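PDB 5HZD: terminal uridylyltransferase 1 from Trypanosoma brucei, which adds uridine nucleotides from UTP to the 3' ends of guide RNAs, ribosomal RNAs and some mRNAs of the trypanosome mitochondrion. Local coordinates for residues W343-Y346 with L347-G351; T384-E387 with R388-Y392; R76-G79 with E80-Q84; V131-M134 with E135-S138; S246-A249 with A250-A254. All coordinates share one frame; numbering follows the deposited sequence.

In the fold
All five contacts are local ones, made within a helix or at one of its ends. Contact 3 starts helix 80-100 and contact 4 ends helix 131-135, both in the central palm region, their centres 33 Å apart. Three come close to UTP-binding residues, side chain to side chain: Ile-344 of contact 1 is about 7 Å from Tyr-337, Met-134 of contact 4 about 7 Å from Ile-294, and Met-83 of contact 3 about 6 Å from Ile-124, a site inferred by similarity. Contacts 2 and 5, two helix starts, lie away from the UTP and metal sites, their centres 45 Å apart. Helix 80-100 runs from contact 3 to pack on contact 5.

Contact 1 (W343-Y346 with L347-G351); sequences WIYY and LVQKG
Gln-349 lays its CG over one face of the Tyr-345 ring, a CH-pi contact with CG 3.6 Å from the ring centroid. With Tyr-345 CG anti to the backbone N (chi1 174°), the ring stands out from the helix with a face toward Gln-349, whose chain bends at chi2 to lie across it. The amide plane ends 26° from the ring plane, with NE2 3.5 Å from Tyr-345 CE1.

Two residues earlier Leu-347 does the same to Trp-343. Its CD1 sits over the five-membered ring of Trp-343, 3.9 Å from the centroid, and its CD2 meets Tyr-346 CD2 at 3.9 Å. Lys-350 CG approaches the Tyr-346 ring obliquely, 3.6 Å from CE1.

Beneath these side chains run the helical bonds, among them Val-348 N to Ile-344 O at 2.8 Å. Gly-351, with a positive phi of 83°, then closes helix 336-349 in a Schellman motif, its N donating to Val-348 O at 3.1 Å.

Further out, Trp-343 NE1 donates to Ala-310 O, Gln-349 NE2 to Pro-422 O, and Lys-350 NZ pairs with Glu-409. Helix 385-409 packs on both tyrosines and helix 292-304 on Ile-344. The chemistry is thus divided: aliphatic carbons cover aromatic rings within the helix, while Trp-343 NE1, Gln-349 NE2 and Lys-350 NZ find their partners in other parts of the fold.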
loop_
_atom_site.group_PDB
_atom_site.type_symbol
_atom_site.label_atom_id
_atom_site.label_comp_id
_atom_site.label_asym_id
_atom_site.label_seq_id
_atom_site.Cartn_x
_atom_site.Cartn_y
_atom_site.Cartn_z
ATOM N N TRP A 343 8.559 12.634 0.596
ATOM C CA TRP A 343 9.353 12.483 1.804
ATOM C C TRP A 343 10.736 11.966 1.467
ATOM O O TRP A 343 11.744 12.496 1.937
ATOM C CB TRP A 343 8.583 11.504 2.708
ATOM C CG TRP A 343 9.290 10.967 3.928
ATOM C CD1 TRP A 343 9.492 9.647 4.220
ATOM C CD2 TRP A 343 9.748 11.703 5.085
ATOM N NE1 TRP A 343 10.092 9.521 5.466
ATOM C CE2 TRP A 343 10.242 10.766 6.011
ATOM C CE3 TRP A 343 9.811 13.063 5.404
ATOM C CZ2 TRP A 343 10.773 11.132 7.242
ATOM C CZ3 TRP A 343 10.341 13.426 6.649
ATOM C CH2 TRP A 343 10.838 12.465 7.535
ATOM N N ILE A 344 10.811 10.944 0.632
ATOM C CA ILE A 344 12.125 10.366 0.314
ATOM C C ILE A 344 13.000 11.355 -0.467
ATOM O O ILE A 344 14.206 11.447 -0.219
ATOM C CB ILE A 344 11.953 9.108 -0.487
ATOM C CG1 ILE A 344 11.358 8.051 0.442
ATOM C CG2 ILE A 344 13.295 8.622 -1.002
ATOM C CD1 ILE A 344 10.806 6.832 -0.318
ATOM N N TYR A 345 12.397 12.095 -1.401
ATOM C CA TYR A 345 13.176 13.079 -2.169
ATOM C C TYR A 345 13.789 14.100 -1.226
ATOM O O TYR A 345 14.967 14.450 -1.359
ATOM C CB TYR A 345 12.293 13.782 -3.209
ATOM C CG TYR A 345 12.979 14.897 -3.944
ATOM C CD1 TYR A 345 13.847 14.627 -4.993
ATOM C CD2 TYR A 345 12.744 16.228 -3.576
ATOM C CE1 TYR A 345 14.496 15.688 -5.693
ATOM C CE2 TYR A 345 13.361 17.270 -4.261
ATOM C CZ TYR A 345 14.231 16.988 -5.300
ATOM O OH TYR A 345 14.866 18.013 -5.965
ATOM N N TYR A 346 12.997 14.565 -0.269
ATOM C CA TYR A 346 13.521 15.459 0.775
ATOM C C TYR A 346 14.677 14.804 1.546
ATOM O O TYR A 346 15.732 15.430 1.764
ATOM C CB TYR A 346 12.381 15.876 1.702
ATOM C CG TYR A 346 12.824 16.339 3.071
ATOM C CD1 TYR A 346 13.423 17.583 3.250
ATOM C CD2 TYR A 346 12.625 15.530 4.170
ATOM C CE1 TYR A 346 13.790 18.021 4.517
ATOM C CE2 TYR A 346 13.003 15.936 5.436
ATOM C CZ TYR A 346 13.605 17.172 5.597
ATOM O OH TYR A 346 13.957 17.590 6.870
ATOM N N LEU A 347 14.503 13.558 1.982
ATOM C CA LEU A 347 15.567 12.874 2.703
ATOM C C LEU A 347 16.835 12.780 1.878
ATOM O O LEU A 347 17.936 12.929 2.428
ATOM C CB LEU A 347 15.132 11.450 3.136
ATOM C CG LEU A 347 13.949 11.393 4.115
ATOM C CD1 LEU A 347 13.590 9.923 4.412
ATOM C CD2 LEU A 347 14.260 12.180 5.421
ATOM N N VAL A 348 16.713 12.506 0.576
ATOM C CA VAL A 348 17.898 12.373 -0.252
ATOM C C VAL A 348 18.550 13.727 -0.421
ATOM O O VAL A 348 19.769 13.861 -0.265
ATOM C CB VAL A 348 17.535 11.822 -1.638
ATOM C CG1 VAL A 348 18.741 11.975 -2.609
ATOM C CG2 VAL A 348 17.079 10.376 -1.543
ATOM N N GLN A 349 17.750 14.756 -0.715
ATOM C CA GLN A 349 18.326 16.070 -1.056
ATOM C C GLN A 349 19.015 16.680 0.142
ATOM O O GLN A 349 20.006 17.412 -0.004
ATOM C CB GLN A 349 17.272 17.021 -1.637
ATOM C CG GLN A 349 16.769 16.592 -2.981
ATOM C CD GLN A 349 17.868 16.478 -4.006
ATOM O OE1 GLN A 349 18.704 17.374 -4.126
ATOM N NE2 GLN A 349 17.878 15.378 -4.766
ATOM N N LYS A 350 18.521 16.352 1.328
ATOM C CA LYS A 350 19.085 16.865 2.577
ATOM C C LYS A 350 20.151 15.960 3.186
ATOM O O LYS A 350 20.735 16.293 4.218
ATOM C CB LYS A 350 17.970 17.147 3.594
ATOM C CG LYS A 350 17.080 18.340 3.218
ATOM C CD LYS A 350 17.887 19.643 3.175
ATOM C CE LYS A 350 16.996 20.865 3.004
ATOM N NZ LYS A 350 17.849 22.099 2.936
ATOM N N GLY A 351 20.384 14.806 2.572
ATOM C CA GLY A 351 21.469 13.913 2.972
ATOM C C GLY A 351 21.168 12.986 4.126
ATOM O O GLY A 351 22.074 12.391 4.685
#

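Contact 2 (T384-E387 with R388-Y392); sequences TNTE and REELY
The first turn of helix 385-409 ties Thr-384, its N-cap residue, to Arg-388, whose backbone N donates to Thr-384 O at 2.9 Å. A side-chain bond runs beside it: Arg-388 NH1 donates to Asn-385 OD1 at 3.1 Å. The two side chains lie alongside each other and point the same way, but their flat groups are steeply turned, amide and guanidinium planes 76° apart. NH1 arrives in the plane of the amide C=O, on a lone pair of OD1, whereas OD1 is itself 24° out of the guanidinium plane. The arginine bends at chi2 and chi3 to bring NH1 there.

Thr-384 and Glu-387 form a capping box. Glu-387 N donates to Thr-384 OG1 at 3.1 Å, and Thr-384 N returns a bond to Glu-387 OE1 at 2.8 Å, on the anti lone pair. The carboxylate, at the end of an extended chain, probably also gains from the positive end of the helix dipole. Thr-386 CG2 lies against Glu-390 OE1, 3.7 Å away, their side chains parallel on the exposed flank.

A water sits over the centre of one guanidinium face of Arg-388, 3.3 Å above its plane; it donates to Glu-389 OE2 at 3.0 Å and weakly to Asn-385 O. Arg-388 also touches Ile-379 and Ile-383, and Leu-391 turns inward to Pro-308 and to Phe-70 of helix 59-76.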
loop_
_atom_site.group_PDB
_atom_site.type_symbol
_atom_site.label_atom_id
_atom_site.label_comp_id
_atom_site.label_asym_id
_atom_site.label_seq_id
_atom_site.Cartn_x
_atom_site.Cartn_y
_atom_site.Cartn_z
ATOM N N THR A 384 19.095 2.578 24.107
ATOM C CA THR A 384 19.113 3.145 25.456
ATOM C C THR A 384 18.141 4.309 25.537
ATOM O O THR A 384 17.639 4.785 24.504
ATOM C CB THR A 384 20.508 3.660 25.834
ATOM O OG1 THR A 384 20.898 4.721 24.946
ATOM C CG2 THR A 384 21.535 2.537 25.761
ATOM N N ASN A 385 17.878 4.781 26.751
ATOM C CA ASN A 385 16.996 5.933 26.877
ATOM C C ASN A 385 17.604 7.124 26.140
ATOM O O ASN A 385 16.895 7.871 25.488
ATOM C CB ASN A 385 16.673 6.256 28.344
ATOM C CG ASN A 385 15.873 5.141 29.028
ATOM O OD1 ASN A 385 15.138 4.408 28.373
ATOM N ND2 ASN A 385 16.008 5.022 30.352
ATOM N N THR A 386 18.922 7.271 26.213
ATOM C CA THR A 386 19.590 8.403 25.581
ATOM C C THR A 386 19.451 8.325 24.071
ATOM O O THR A 386 19.135 9.319 23.418
ATOM C CB THR A 386 21.082 8.434 25.923
ATOM O OG1 THR A 386 21.239 8.484 27.343
ATOM C CG2 THR A 386 21.749 9.660 25.289
ATOM N N GLU A 387 19.685 7.144 23.513
ATOM C CA GLU A 387 19.584 6.961 22.072
ATOM C C GLU A 387 18.172 7.214 21.586
ATOM O O GLU A 387 17.963 7.749 20.487
ATOM C CB GLU A 387 19.991 5.539 21.684
ATOM C CG GLU A 387 21.484 5.288 21.819
ATOM C CD GLU A 387 21.849 3.823 21.644
ATOM O OE1 GLU A 387 21.085 2.944 22.109
ATOM O OE2 GLU A 387 22.909 3.555 21.039
ATOM N N ARG A 388 17.204 6.766 22.388
ATOM C CA ARG A 388 15.812 6.931 22.034
ATOM C C ARG A 388 15.469 8.410 21.994
ATOM O O ARG A 388 14.760 8.856 21.074
ATOM C CB ARG A 388 14.913 6.238 23.047
ATOM C CG ARG A 388 13.517 6.111 22.528
ATOM C CD ARG A 388 12.868 4.831 23.077
ATOM N NE ARG A 388 12.131 5.041 24.316
ATOM C CZ ARG A 388 12.555 4.674 25.518
ATOM N NH1 ARG A 388 13.733 4.078 25.660
ATOM N NH2 ARG A 388 11.795 4.906 26.583
ATOM N N GLU A 389 15.953 9.160 22.980
ATOM C CA GLU A 389 15.732 10.604 23.019
ATOM C C GLU A 389 16.309 11.270 21.779
ATOM O O GLU A 389 15.722 12.213 21.245
ATOM C CB GLU A 389 16.328 11.229 24.279
ATOM C CG GLU A 389 15.498 10.947 25.524
ATOM C CD GLU A 389 14.026 11.334 25.349
ATOM O OE1 GLU A 389 13.745 12.384 24.722
ATOM O OE2 GLU A 389 13.150 10.579 25.830
ATOM N N GLU A 390 17.463 10.776 21.327
ATOM C CA GLU A 390 18.119 11.323 20.146
ATOM C C GLU A 390 17.291 11.026 18.909
ATOM O O GLU A 390 17.189 11.871 18.026
ATOM C CB GLU A 390 19.542 10.778 20.007
ATOM C CG GLU A 390 20.520 11.438 20.966
ATOM C CD GLU A 390 21.908 10.815 20.933
ATOM O OE1 GLU A 390 22.653 10.951 21.934
ATOM O OE2 GLU A 390 22.256 10.194 19.903
ATOM N N LEU A 391 16.656 9.857 18.850
ATOM C CA LEU A 391 15.749 9.589 17.730
ATOM C C LEU A 391 14.543 10.513 17.732
ATOM O O LEU A 391 14.091 10.921 16.664
ATOM C CB LEU A 391 15.253 8.138 17.697
ATOM C CG LEU A 391 16.274 7.057 17.400
ATOM C CD1 LEU A 391 15.584 5.702 17.484
ATOM C CD2 LEU A 391 16.879 7.280 16.021
ATOM N N TYR A 392 13.979 10.798 18.915
ATOM C CA TYR A 392 12.833 11.715 18.973
ATOM C C TYR A 392 13.217 13.086 18.459
ATOM O O TYR A 392 12.498 13.683 17.662
ATOM C CB TYR A 392 12.313 11.868 20.408
ATOM C CG TYR A 392 11.702 10.635 21.014
ATOM C CD1 TYR A 392 11.387 9.527 20.244
ATOM C CD2 TYR A 392 11.429 10.602 22.371
ATOM C CE1 TYR A 392 10.802 8.397 20.819
ATOM C CE2 TYR A 392 10.866 9.497 22.947
ATOM C CZ TYR A 392 10.549 8.404 22.169
ATOM O OH TYR A 392 9.974 7.299 22.736
HETATM O O HOH W 1 13.725 7.680 26.394
#

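Contact 3 (R76-G79 with E80-Q84); sequences RDAG and ESKMQ
Ala-78 and Lys-82 make the close apolar part of this helix start, the methyl CB of Ala-78 standing 3.7 Å from Lys-82 CG. Lys-82 CB also nears the carbonyl, 3.5 Å from Ala-78 O. The lysine sets off with CG anti to the backbone N, then bends twice, which turns its amine away toward Glu-85 and a salt bridge.

The backbone bond is longer but straight. Gly-79 is the N-cap residue of helix 80-100, and Met-83 N donates to Gly-79 O at 3.3 Å with an N-H angle of 165°. At the glycine's phi of 93° and psi of 171° a CB would be jammed against the carbonyl O of Ala-78, so the backbone here calls for glycine. Just before it, Gly-79 N donates to Asp-77 OD1 at 3.0 Å, closing an Asx turn. Tyr-375 OH also bonds OD1, and Met-378 N bonds OD2, so the turn-forming carboxylate is held from outside as well.

The wetter side is marked by a water that accepts from Lys-82 N at 3.0 Å and lies very close to Ala-78 O, bridging the two, though the latter distance is short enough to be doubtful.

Residues 76-79 link helix 59-76 to helix 80-100: Glu-80 leans on Tyr-375, Lys-82 on Trp-118, and Met-83 turns inward onto Ser-112 of helix 111-114.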
loop_
_atom_site.group_PDB
_atom_site.type_symbol
_atom_site.label_atom_id
_atom_site.label_comp_id
_atom_site.label_asym_id
_atom_site.label_seq_id
_atom_site.Cartn_x
_atom_site.Cartn_y
_atom_site.Cartn_z
ATOM N N ARG A 76 1.538 1.083 14.242
ATOM C CA ARG A 76 1.484 0.348 12.990
ATOM C C ARG A 76 2.286 -0.961 13.073
ATOM O O ARG A 76 2.158 -1.827 12.199
ATOM C CB ARG A 76 1.974 1.218 11.822
ATOM C CG ARG A 76 0.954 2.256 11.306
ATOM C CD ARG A 76 -0.306 1.585 10.719
ATOM N NE ARG A 76 -0.639 2.029 9.361
ATOM C CZ ARG A 76 -0.422 1.308 8.262
ATOM N NH1 ARG A 76 0.144 0.117 8.350
ATOM N NH2 ARG A 76 -0.768 1.784 7.068
ATOM N N ASP A 77 3.112 -1.091 14.110
ATOM C CA ASP A 77 4.006 -2.250 14.284
ATOM C C ASP A 77 3.385 -3.206 15.295
ATOM O O ASP A 77 3.499 -2.990 16.506
ATOM C CB ASP A 77 5.358 -1.775 14.814
ATOM C CG ASP A 77 6.382 -2.901 14.986
ATOM O OD1 ASP A 77 6.034 -4.098 14.900
ATOM O OD2 ASP A 77 7.556 -2.578 15.258
ATOM N N ALA A 78 2.747 -4.265 14.794
ATOM C CA ALA A 78 2.066 -5.208 15.668
ATOM C C ALA A 78 2.912 -6.452 15.942
ATOM O O ALA A 78 2.412 -7.453 16.465
ATOM C CB ALA A 78 0.703 -5.580 15.073
ATOM N N GLY A 79 4.203 -6.389 15.602
ATOM C CA GLY A 79 5.125 -7.451 15.954
ATOM C C GLY A 79 5.264 -8.501 14.857
ATOM O O GLY A 79 4.476 -8.548 13.912
ATOM N N GLU A 80 6.233 -9.387 15.042
ATOM C CA GLU A 80 6.532 -10.349 13.977
ATOM C C GLU A 80 5.408 -11.378 13.842
ATOM O O GLU A 80 5.093 -11.841 12.734
ATOM C CB GLU A 80 7.856 -11.051 14.281
ATOM C CG GLU A 80 8.233 -12.001 13.187
ATOM C CD GLU A 80 9.652 -12.520 13.323
ATOM O OE1 GLU A 80 10.310 -12.233 14.350
ATOM O OE2 GLU A 80 10.095 -13.212 12.377
ATOM N N SER A 81 4.794 -11.767 14.953
ATOM C CA SER A 81 3.739 -12.784 14.880
ATOM C C SER A 81 2.555 -12.342 14.051
ATOM O O SER A 81 1.964 -13.132 13.314
ATOM C CB SER A 81 3.285 -13.176 16.284
ATOM O OG SER A 81 4.341 -13.810 16.961
ATOM N N LYS A 82 2.188 -11.073 14.169
ATOM C CA LYS A 82 1.124 -10.524 13.345
ATOM C C LYS A 82 1.531 -10.503 11.873
ATOM O O LYS A 82 0.741 -10.838 11.004
ATOM C CB LYS A 82 0.738 -9.122 13.851
ATOM C CG LYS A 82 -0.434 -8.508 13.107
ATOM C CD LYS A 82 -1.725 -9.334 13.265
ATOM C CE LYS A 82 -2.172 -9.413 14.682
ATOM N NZ LYS A 82 -3.354 -10.328 14.784
ATOM N N MET A 83 2.774 -10.134 11.577
ATOM C CA MET A 83 3.230 -10.204 10.189
ATOM C C MET A 83 3.107 -11.629 9.652
ATOM O O MET A 83 2.738 -11.843 8.476
ATOM C CB MET A 83 4.671 -9.700 10.075
ATOM C CG MET A 83 5.250 -9.918 8.676
ATOM S SD MET A 83 4.693 -8.753 7.442
ATOM C CE MET A 83 5.960 -7.485 7.652
ATOM N N GLN A 84 3.406 -12.608 10.497
ATOM C CA GLN A 84 3.357 -13.991 10.031
ATOM C C GLN A 84 1.925 -14.458 9.740
ATOM O O GLN A 84 1.729 -15.380 8.937
ATOM C CB GLN A 84 4.105 -14.896 10.996
ATOM C CG GLN A 84 5.615 -14.573 10.958
ATOM C CD GLN A 84 6.406 -15.321 12.006
ATOM O OE1 GLN A 84 6.020 -15.366 13.180
ATOM N NE2 GLN A 84 7.519 -15.916 11.593
HETATM O O HOH W 2 2.654 -9.915 16.923
#

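Contact 4 (V131-M134 with E135-S138); sequences VDAM and ERGS
Ala-133 O is gripped by two backbone N-H groups as helix 131-135 ends. Ser-138 N donates at 2.9 Å in a fairly straight bond (164°), coming from above the carbonyl plane and not onto a lone pair. Arg-136 N adds a weak bond to the same oxygen at 3.0 Å, and shares its hydrogen with Asp-132 O.

Met-134 O takes Gly-137 N at 3.0 Å, with the donor standing steeply above the carbonyl plane, 67° out of it. The bonds Ser-138 N to Ala-133 O and Gly-137 N to Met-134 O, with the positive phi of Gly-137 (81°), make the Schellman motif that stops the helix and turns the chain toward helix 143-156. Before it, Glu-135 N still donates in ordinary helical fashion to Val-131 O at 2.9 Å.

Arg-136 curls back over the turn through its bend at chi3. One face of its guanidinium rests on Ala-133 CA, which lies 3.5 Å from the plane, and NH2 reaches Ala-133 CB at 3.7 Å. Asp-132 CB is 3.9 Å from NH1, but the carboxylate itself is directed elsewhere, to a salt bridge with Lys-103. Glu-135 likewise sends OE2 to Ser-364 OG, while Met-134 packs on Ala-291.

The chemistry implies a helix end settled by the backbone. The guanidinium lies on it through its flat face, and it is the arginine's backbone N, not its side chain, that bonds these carbonyls. Asp-132 OD2 and Arg-136 NH1 stay 5.4 Å apart, so any mutual attraction is probably modest.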
loop_
_atom_site.group_PDB
_atom_site.type_symbol
_atom_site.label_atom_id
_atom_site.label_comp_id
_atom_site.label_asym_id
_atom_site.label_seq_id
_atom_site.Cartn_x
_atom_site.Cartn_y
_atom_site.Cartn_z
ATOM N N VAL A 131 6.086 -16.251 -13.119
ATOM C CA VAL A 131 7.350 -15.575 -13.430
ATOM C C VAL A 131 7.927 -16.011 -14.778
ATOM O O VAL A 131 8.361 -15.147 -15.553
ATOM C CB VAL A 131 8.344 -15.757 -12.295
ATOM C CG1 VAL A 131 9.747 -15.222 -12.684
ATOM C CG2 VAL A 131 7.824 -15.027 -11.059
ATOM N N ASP A 132 7.913 -17.311 -15.073
ATOM C CA ASP A 132 8.328 -17.809 -16.385
ATOM C C ASP A 132 7.556 -17.088 -17.490
ATOM O O ASP A 132 8.147 -16.624 -18.474
ATOM C CB ASP A 132 8.054 -19.313 -16.517
ATOM C CG ASP A 132 9.050 -20.161 -15.772
ATOM O OD1 ASP A 132 10.044 -19.598 -15.266
ATOM O OD2 ASP A 132 8.852 -21.403 -15.715
ATOM N N ALA A 133 6.236 -16.995 -17.326
ATOM C CA ALA A 133 5.410 -16.375 -18.361
ATOM C C ALA A 133 5.722 -14.893 -18.492
ATOM O O ALA A 133 5.809 -14.379 -19.617
ATOM C CB ALA A 133 3.927 -16.574 -18.073
ATOM N N MET A 134 5.918 -14.220 -17.361
ATOM C CA MET A 134 6.260 -12.806 -17.375
ATOM C C MET A 134 7.549 -12.600 -18.167
ATOM O O MET A 134 7.661 -11.671 -18.968
ATOM C CB MET A 134 6.440 -12.288 -15.952
ATOM C CG MET A 134 7.046 -10.903 -15.875
ATOM S SD MET A 134 6.931 -10.316 -14.191
ATOM C CE MET A 134 8.025 -8.887 -14.190
ATOM N N GLU A 135 8.518 -13.493 -17.962
ATOM C CA GLU A 135 9.793 -13.387 -18.675
ATOM C C GLU A 135 9.643 -13.561 -20.192
ATOM O O GLU A 135 10.396 -12.944 -20.966
ATOM C CB GLU A 135 10.827 -14.345 -18.086
ATOM C CG GLU A 135 11.231 -13.946 -16.641
ATOM C CD GLU A 135 12.035 -12.661 -16.602
ATOM O OE1 GLU A 135 13.089 -12.611 -17.275
ATOM O OE2 GLU A 135 11.621 -11.703 -15.913
ATOM N N ARG A 136 8.675 -14.378 -20.622
ATOM C CA ARG A 136 8.424 -14.562 -22.051
ATOM C C ARG A 136 7.569 -13.446 -22.628
ATOM O O ARG A 136 7.295 -13.445 -23.828
ATOM C CB ARG A 136 7.705 -15.887 -22.344
ATOM C CG ARG A 136 8.327 -17.117 -21.734
ATOM C CD ARG A 136 7.638 -18.366 -22.237
ATOM N NE ARG A 136 6.185 -18.380 -22.035
ATOM C CZ ARG A 136 5.589 -18.953 -20.994
ATOM N NH1 ARG A 136 6.320 -19.524 -20.045
ATOM N NH2 ARG A 136 4.268 -18.942 -20.888
ATOM N N GLY A 137 7.099 -12.536 -21.781
ATOM C CA GLY A 137 6.227 -11.458 -22.216
ATOM C C GLY A 137 4.774 -11.880 -22.363
ATOM O O GLY A 137 4.037 -11.313 -23.160
ATOM N N SER A 138 4.352 -12.880 -21.588
ATOM C CA SER A 138 2.995 -13.417 -21.681
ATOM C C SER A 138 2.305 -13.448 -20.327
ATOM O O SER A 138 1.606 -14.407 -20.020
ATOM C CB SER A 138 3.031 -14.844 -22.216
ATOM O OG SER A 138 3.550 -14.876 -23.534
#

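Contact 5 (S246-A249 with A250-A254); sequences STTA and AVRAA
The guanidinium of Arg-252 folds back along its own helix, so that Thr-248 O lies over one face, well above it (4.6 Å from Arg-252 CZ), and Ala-249 CA approaches obliquely. The methyl of Thr-248 does the touching between side chains: CG2 stands 3.6 Å from Arg-252 NH2. It points that way because CG2, not OG1, is anti to the backbone N. The arginine runs out straight through chi2 and bends at chi3 (-70°), which turns the flat group back toward the threonine.

Beneath it the same carbonyl does its usual helical work, with Arg-252 N donating to Thr-248 O at 2.9 Å, nearly straight (168°). The guanidinium faces this oxygen from a distance and does not bond it.

Ser-246 is the N-cap residue. Its OG accepts from Ala-249 N at 3.0 Å in an almost linear bond (171°), meeting an N-H that no earlier carbonyl of the helix could serve. Its own carbonyl takes Ala-250 N at 3.0 Å. Further along the helix, Ala-253 N donates to Ala-249 O at 2.8 Å.

Thr-247 OG1 bonds Glu-279, and Thr-248 OG1 bonds Gln-92 weakly. Helix 247-254 follows strand 239-244, and the methyls of Ala-249, Ala-250 and Ala-253 all touch its Leu-244. Ala-253 also meets helix 209-223, while Thr-248, Val-251 and Arg-252 pack on helix 80-100.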
loop_
_atom_site.group_PDB
_atom_site.type_symbol
_atom_site.label_atom_id
_atom_site.label_comp_id
_atom_site.label_asym_id
_atom_site.label_seq_id
_atom_site.Cartn_x
_atom_site.Cartn_y
_atom_site.Cartn_z
ATOM N N SER A 246 -2.498 -27.267 10.514
ATOM C CA SER A 246 -2.389 -25.811 10.497
ATOM C C SER A 246 -3.527 -25.241 9.666
ATOM O O SER A 246 -4.202 -25.970 8.949
ATOM C CB SER A 246 -1.058 -25.385 9.890
ATOM O OG SER A 246 -1.040 -25.618 8.494
ATOM N N THR A 247 -3.741 -23.936 9.774
ATOM C CA THR A 247 -4.740 -23.271 8.932
ATOM C C THR A 247 -4.357 -23.316 7.465
ATOM O O THR A 247 -5.220 -23.342 6.598
ATOM C CB THR A 247 -4.935 -21.800 9.361
ATOM O OG1 THR A 247 -3.651 -21.181 9.503
ATOM C CG2 THR A 247 -5.673 -21.725 10.693
ATOM N N THR A 248 -3.066 -23.293 7.155
ATOM C CA THR A 248 -2.658 -23.375 5.764
ATOM C C THR A 248 -2.932 -24.784 5.216
ATOM O O THR A 248 -3.445 -24.930 4.095
ATOM C CB THR A 248 -1.183 -22.983 5.586
ATOM O OG1 THR A 248 -0.996 -21.651 6.095
ATOM C CG2 THR A 248 -0.801 -22.989 4.135
ATOM N N ALA A 249 -2.603 -25.814 5.995
ATOM C CA ALA A 249 -2.953 -27.166 5.567
ATOM C C ALA A 249 -4.460 -27.312 5.383
ATOM O O ALA A 249 -4.903 -28.062 4.517
ATOM C CB ALA A 249 -2.436 -28.225 6.561
ATOM N N ALA A 250 -5.250 -26.604 6.186
ATOM C CA ALA A 250 -6.699 -26.711 6.089
ATOM C C ALA A 250 -7.194 -26.158 4.753
ATOM O O ALA A 250 -8.083 -26.731 4.128
ATOM C CB ALA A 250 -7.383 -26.016 7.252
ATOM N N VAL A 251 -6.621 -25.050 4.298
ATOM C CA VAL A 251 -6.985 -24.541 2.977
ATOM C C VAL A 251 -6.463 -25.454 1.851
ATOM O O VAL A 251 -7.156 -25.700 0.872
ATOM C CB VAL A 251 -6.503 -23.092 2.812
ATOM C CG1 VAL A 251 -6.825 -22.585 1.401
ATOM C CG2 VAL A 251 -7.161 -22.209 3.883
ATOM N N ARG A 252 -5.240 -25.955 2.001
ATOM C CA ARG A 252 -4.661 -26.878 1.035
ATOM C C ARG A 252 -5.556 -28.118 0.912
ATOM O O ARG A 252 -5.823 -28.575 -0.215
ATOM C CB ARG A 252 -3.197 -27.189 1.427
ATOM C CG ARG A 252 -2.364 -27.914 0.352
ATOM C CD ARG A 252 -0.866 -28.009 0.755
ATOM N NE ARG A 252 -0.205 -26.701 0.718
ATOM C CZ ARG A 252 0.391 -26.112 1.751
ATOM N NH1 ARG A 252 0.446 -26.713 2.937
ATOM N NH2 ARG A 252 0.955 -24.916 1.593
ATOM N N ALA A 253 -6.069 -28.628 2.034
ATOM C CA ALA A 253 -7.008 -29.762 2.006
ATOM C C ALA A 253 -8.335 -29.418 1.323
ATOM O O ALA A 253 -8.874 -30.219 0.563
ATOM C CB ALA A 253 -7.259 -30.308 3.421
ATOM N N ALA A 254 -8.883 -28.239 1.597
ATOM C CA ALA A 254 -10.150 -27.816 0.964
ATOM C C ALA A 254 -10.009 -27.610 -0.540
ATOM O O ALA A 254 -11.003 -27.657 -1.283
ATOM C CB ALA A 254 -10.650 -26.544 1.624
#